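Long-range contact in GTP-sensing transcriptional pleiotropic repressor CodY (Clostridioides difficile, PDB 5N0L), which probably represses transcription of many genes according to nutrient supply, binding isoleucine as a cofactor in its GAF domain: residues Leu111-Thr116 with Val131-Ser136. Sequence-based numbering, arbitrary orientation. Where two conformers were deposited one is given.
Sequences LQKYTT and VLSRYS. With ILE (isoleucine), chain G.
Strands 114-116 and 131-134 run antiparallel, 166° between their directions, their axes approaching to 4.7 Å. Tyr114 faces Arg134 and Thr116 faces Leu132 as hydrogen-bonded pairs, each joined by two backbone bonds; the straightest runs from Tyr114 N to Arg134 O (2.9 Å, 170° at the hydrogen). Between them Thr115 and Ser133 form a non-hydrogen-bonded pair, but their hydroxyls meet on the isoleucine side of the sheet, Thr115 OG1 lying 3.0 Å from Ser133 OG in a hydrogen bond that either could donate. Past the paired strands, one water bridges Gln112 O and Ser136 N.

Lys113 lies across one face of the Tyr135 ring, CG making a CH-pi contact 3.7 Å from the ring centroid, while Gln112 OE1 approaches the ring edge. A bend at chi3 (80°) then swings CE past Ser133 OG and delivers NZ to the ligand, 2.7 Å from carboxylate atom O of isoleucine. The ammonium also salt-bridges Asp63 and donates to a second water, 2.8 Å from NZ, which in turn donates to Ser133 O. Tyr135 OH is hydrogen-bonded to the same Asp63, which ties the ring to the pocket. Ser133 CB sits 3.6 Å from isoleucine CG2.

On the opposite face, Thr116 and Leu132 pack against helix 141-158, and Arg134 donates from NE to Asn137 O and makes a cation-pi contact with Phe139. Hairpin 114-122/125-134 is part of the central antiparallel sheet of a GAF domain, with helix on one face and the isoleucine pocket on the other.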
loop_
_atom_site.group_PDB
_atom_site.type_symbol
_atom_site.label_atom_id
_atom_site.label_comp_id
_atom_site.label_asym_id
_atom_site.label_seq_id
_atom_site.Cartn_x
_atom_site.Cartn_y
_atom_site.Cartn_z
ATOM N N LEU A 111 13.966 -23.902 34.501
ATOM C CA LEU A 111 15.135 -24.425 33.777
ATOM C C LEU A 111 14.809 -25.758 33.194
ATOM O O LEU A 111 15.585 -26.213 32.335
ATOM C CB LEU A 111 16.422 -24.509 34.619
ATOM C CG LEU A 111 16.866 -23.111 35.179
ATOM C CD1 LEU A 111 18.097 -23.303 36.054
ATOM C CD2 LEU A 111 17.134 -22.141 34.023
ATOM N N GLN A 112 13.697 -26.355 33.628
ATOM C CA GLN A 112 13.204 -27.680 33.063
ATOM C C GLN A 112 12.471 -27.522 31.728
ATOM O O GLN A 112 12.107 -28.452 31.058
ATOM C CB GLN A 112 12.327 -28.483 34.018
ATOM C CG GLN A 112 12.302 -28.115 35.470
ATOM C CD GLN A 112 11.200 -27.099 35.749
ATOM O OE1 GLN A 112 10.048 -27.512 36.055
ATOM N NE2 GLN A 112 11.526 -25.758 35.623
ATOM N N LYS A 113 12.258 -26.327 31.270
ATOM C CA LYS A 113 11.583 -26.100 30.023
ATOM C C LYS A 113 12.505 -26.273 28.797
ATOM O O LYS A 113 13.717 -26.265 28.904
ATOM C CB LYS A 113 11.038 -24.644 30.006
ATOM C CG LYS A 113 10.001 -24.521 31.109
ATOM C CD LYS A 113 9.326 -23.154 31.092
ATOM C CE LYS A 113 8.276 -23.086 30.055
ATOM N NZ LYS A 113 7.440 -21.825 30.049
ATOM N N TYR A 114 11.862 -26.532 27.665
ATOM C CA TYR A 114 12.517 -26.551 26.380
ATOM C C TYR A 114 12.107 -25.313 25.667
ATOM O O TYR A 114 10.909 -25.075 25.528
ATOM C CB TYR A 114 12.024 -27.757 25.532
ATOM C CG TYR A 114 12.376 -29.106 26.215
ATOM C CD1 TYR A 114 13.603 -29.693 25.971
ATOM C CD2 TYR A 114 11.503 -29.733 27.055
ATOM C CE1 TYR A 114 13.936 -30.889 26.598
ATOM C CE2 TYR A 114 11.812 -30.953 27.691
ATOM C CZ TYR A 114 13.059 -31.508 27.472
ATOM O OH TYR A 114 13.365 -32.770 28.036
ATOM N N THR A 115 13.091 -24.595 25.195
ATOM C CA THR A 115 12.847 -23.357 24.454
ATOM C C THR A 115 13.542 -23.361 23.083
ATOM O O THR A 115 14.738 -23.714 22.975
ATOM C CB THR A 115 13.347 -22.162 25.326
ATOM O OG1 THR A 115 12.583 -22.172 26.545
ATOM C CG2 THR A 115 13.110 -20.825 24.482
ATOM N N THR A 116 12.787 -23.041 22.052
ATOM C CA THR A 116 13.275 -22.880 20.733
ATOM C C THR A 116 13.193 -21.411 20.280
ATOM O O THR A 116 12.140 -20.764 20.459
ATOM C CB THR A 116 12.508 -23.813 19.812
ATOM O OG1 THR A 116 12.884 -25.189 20.191
ATOM C CG2 THR A 116 12.818 -23.566 18.328
ATOM N N VAL A 131 9.919 -17.072 19.644
ATOM C CA VAL A 131 10.326 -17.809 20.843
ATOM C C VAL A 131 9.195 -18.707 21.293
ATOM O O VAL A 131 8.005 -18.340 21.389
ATOM C CB VAL A 131 10.743 -16.868 22.006
ATOM C CG1 VAL A 131 11.184 -17.694 23.184
ATOM C CG2 VAL A 131 11.855 -15.957 21.587
ATOM N N LEU A 132 9.513 -20.034 21.422
ATOM C CA LEU A 132 8.530 -21.012 21.732
ATOM C C LEU A 132 9.053 -21.799 22.903
ATOM O O LEU A 132 10.245 -22.089 22.954
ATOM C CB LEU A 132 8.296 -21.997 20.570
ATOM C CG LEU A 132 7.875 -21.293 19.292
ATOM C CD1 LEU A 132 8.827 -21.675 18.222
ATOM C CD2 LEU A 132 6.484 -21.583 18.843
ATOM N N SER A 133 8.193 -22.034 23.891
ATOM C CA SER A 133 8.639 -22.647 25.129
ATOM C C SER A 133 7.612 -23.502 25.802
ATOM O O SER A 133 6.461 -23.167 25.812
ATOM C CB SER A 133 9.149 -21.597 26.071
ATOM O OG SER A 133 9.686 -22.102 27.275
ATOM N N ARG A 134 8.008 -24.714 26.287
ATOM C CA ARG A 134 7.065 -25.605 26.899
ATOM C C ARG A 134 7.780 -26.584 27.849
ATOM O O ARG A 134 9.013 -26.766 27.818
ATOM C CB ARG A 134 6.221 -26.345 25.837
ATOM C CG ARG A 134 7.108 -27.404 25.116
ATOM C CD ARG A 134 6.302 -27.946 23.997
ATOM N NE ARG A 134 6.994 -29.075 23.264
ATOM C CZ ARG A 134 6.574 -29.530 22.097
ATOM N NH1 ARG A 134 5.494 -29.074 21.493
ATOM N NH2 ARG A 134 7.242 -30.631 21.537
ATOM N N TYR A 135 7.015 -27.160 28.715
ATOM C CA TYR A 135 7.494 -28.136 29.692
ATOM C C TYR A 135 7.429 -29.534 28.971
ATOM O O TYR A 135 6.744 -29.700 27.986
ATOM C CB TYR A 135 6.603 -28.265 30.903
ATOM C CG TYR A 135 6.710 -26.962 31.850
ATOM C CD1 TYR A 135 7.735 -26.879 32.721
ATOM C CD2 TYR A 135 5.829 -25.959 31.724
ATOM C CE1 TYR A 135 7.955 -25.780 33.537
ATOM C CE2 TYR A 135 5.976 -24.852 32.552
ATOM C CZ TYR A 135 7.043 -24.752 33.409
ATOM O OH TYR A 135 7.226 -23.627 34.222
ATOM N N SER A 136 8.216 -30.390 29.558
ATOM C CA SER A 136 8.030 -31.925 29.427
ATOM C C SER A 136 8.568 -32.484 28.099
ATOM O O SER A 136 9.293 -33.488 28.129
ATOM C CB SER A 136 6.578 -32.319 29.689
ATOM O OG SER A 136 6.344 -33.761 29.820
HETATM N N ILE G . 10.009 -17.003 30.444
HETATM C CA ILE G . 9.739 -17.529 29.072
HETATM C C ILE G . 8.721 -18.638 29.146
HETATM O O ILE G . 8.907 -19.558 29.940
HETATM C CB ILE G . 11.029 -17.991 28.427
HETATM C CG1 ILE G . 11.939 -16.775 28.207
HETATM C CG2 ILE G . 10.765 -18.558 27.073
HETATM C CD1 ILE G . 11.570 -15.891 27.029
HETATM O OXT ILE G . 7.715 -18.519 28.480
HETATM O O HOH W 1 9.781 -29.902 31.593
HETATM O O HOH W 2 5.357 -22.622 28.352
#